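Side-chain contact in putative cytochrome P450 hydroxylase (Chondromyces apiculatus DSM 436, PDB 6GMF), which probably acts as a heme-dependent monooxygenase of the cytochrome P450 family, using molecular oxygen to oxidise terpenes: residues 352-355 with 356-360. Residues are numbered along the deposited sequence; the frame is centred on the assembly and turned at random.
Sequences EAKV and MLEVL
Lys-354 and Glu-358 meet one turn apart on helix 346-363, the helix that follows the heme-ligating Cys-343 in the cytochrome P450 fold (the L helix). Their charged ends stop short of a salt bridge, Lys-354 NZ standing 4.3 Å from Glu-358 OE2. A water joins them instead, accepting from Lys-354 NZ at 2.8 Å and donating to Glu-358 OE2 at 2.7 Å. Each charge also has a partner on helix 107-119: Lys-354 pairs with Glu-107, Glu-358 OE1 with Arg-111. Long, flexible ionic residues suit this partly exposed flank, and an alanine in place of Glu-358 would probably leave Arg-111 without this carboxylate and the bridging water without this acceptor.

Backbone bonds of the i to i+4 kind hold the turn, among them Glu-358 N to Lys-354 O at 2.8 Å. The apolar contact is looser: Val-355 CG1 lies 4.3 Å from Val-359 CG2, and these compact branched residues fit against helix 107-119, while the small Ala-353 and the longer, branched Leu-357 pack against both helix 220-251 and helix 266-276. The aliphatic part of Lys-354 also touches the carboxylate. With CG anti to the backbone N (Lys-354 chi1 177°), it crosses the glutamate side chain at a slant, Lys-354 CG resting 3.7 Å from Glu-358 OE2.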
loop_
_atom_site.group_PDB
_atom_site.type_symbol
_atom_site.label_atom_id
_atom_site.label_comp_id
_atom_site.label_asym_id
_atom_site.label_seq_id
_atom_site.Cartn_x
_atom_site.Cartn_y
_atom_site.Cartn_z
ATOM N N GLU A 352 -3.755 10.760 -3.972
ATOM C CA GLU A 352 -4.684 10.032 -4.851
ATOM C C GLU A 352 -5.995 9.807 -4.100
ATOM O O GLU A 352 -7.081 9.928 -4.665
ATOM C CB GLU A 352 -4.064 8.698 -5.291
ATOM C CG GLU A 352 -2.891 8.890 -6.240
ATOM C CD GLU A 352 -2.358 7.617 -6.870
ATOM O OE1 GLU A 352 -3.097 6.637 -6.960
ATOM O OE2 GLU A 352 -1.188 7.631 -7.282
ATOM N N ALA A 353 -5.873 9.397 -2.825
ATOM C CA ALA A 353 -7.059 9.067 -2.069
ATOM C C ALA A 353 -7.886 10.345 -1.839
ATOM O O ALA A 353 -9.135 10.319 -1.976
ATOM C CB ALA A 353 -6.707 8.373 -0.768
ATOM N N LYS A 354 -7.208 11.412 -1.417
ATOM C CA LYS A 354 -7.958 12.700 -1.195
ATOM C C LYS A 354 -8.689 13.088 -2.478
ATOM O O LYS A 354 -9.913 13.389 -2.465
ATOM C CB LYS A 354 -7.009 13.803 -0.782
ATOM C CG LYS A 354 -7.666 15.174 -0.593
ATOM C CD LYS A 354 -6.686 16.305 -0.619
ATOM C CE LYS A 354 -6.387 16.714 -2.044
ATOM N NZ LYS A 354 -5.824 18.085 -2.151
ATOM N N VAL A 355 -7.944 13.104 -3.582
ATOM C CA VAL A 355 -8.558 13.617 -4.806
ATOM C C VAL A 355 -9.696 12.695 -5.251
ATOM O O VAL A 355 -10.779 13.144 -5.545
ATOM C CB VAL A 355 -7.535 13.875 -5.915
ATOM C CG1 VAL A 355 -8.247 14.154 -7.242
ATOM C CG2 VAL A 355 -6.592 15.014 -5.566
ATOM N N MET A 356 -9.485 11.362 -5.239
ATOM C CA MET A 356 -10.503 10.468 -5.735
ATOM C C MET A 356 -11.748 10.564 -4.848
ATOM O O MET A 356 -12.873 10.590 -5.346
ATOM C CB MET A 356 -10.019 9.014 -5.773
ATOM C CG MET A 356 -10.882 8.085 -6.553
ATOM S SD MET A 356 -10.908 8.484 -8.311
ATOM C CE MET A 356 -12.563 9.131 -8.500
ATOM N N LEU A 357 -11.560 10.624 -3.530
ATOM C CA LEU A 357 -12.715 10.690 -2.644
ATOM C C LEU A 357 -13.396 12.069 -2.793
ATOM O O LEU A 357 -14.635 12.139 -2.777
ATOM C CB LEU A 357 -12.281 10.416 -1.207
ATOM C CG LEU A 357 -11.919 8.958 -0.923
ATOM C CD1 LEU A 357 -11.311 8.871 0.438
ATOM C CD2 LEU A 357 -13.127 8.026 -1.038
ATOM N N GLU A 358 -12.628 13.142 -2.987
ATOM C CA GLU A 358 -13.236 14.491 -3.206
ATOM C C GLU A 358 -14.164 14.451 -4.429
ATOM O O GLU A 358 -15.288 14.972 -4.409
ATOM C CB GLU A 358 -12.195 15.582 -3.447
ATOM C CG GLU A 358 -11.595 16.176 -2.203
ATOM C CD GLU A 358 -10.416 17.097 -2.496
ATOM O OE1 GLU A 358 -9.847 17.037 -3.632
ATOM O OE2 GLU A 358 -10.039 17.867 -1.608
ATOM N N VAL A 359 -13.708 13.803 -5.499
ATOM C CA VAL A 359 -14.481 13.761 -6.727
ATOM C C VAL A 359 -15.683 12.828 -6.547
ATOM O O VAL A 359 -16.812 13.144 -6.963
ATOM C CB VAL A 359 -13.564 13.386 -7.900
ATOM C CG1 VAL A 359 -14.340 13.174 -9.195
ATOM C CG2 VAL A 359 -12.490 14.451 -8.081
ATOM N N LEU A 360 -15.462 11.632 -6.000
ATOM C CA LEU A 360 -16.596 10.710 -5.807
ATOM C C LEU A 360 -17.680 11.356 -4.936
ATOM O O LEU A 360 -18.895 11.277 -5.252
ATOM C CB LEU A 360 -16.102 9.441 -5.120
ATOM C CG LEU A 360 -15.387 8.438 -6.011
ATOM C CD1 LEU A 360 -14.606 7.459 -5.146
ATOM C CD2 LEU A 360 -16.376 7.706 -6.907
HETATM O O HOH W 1 -8.177 19.625 -2.295
#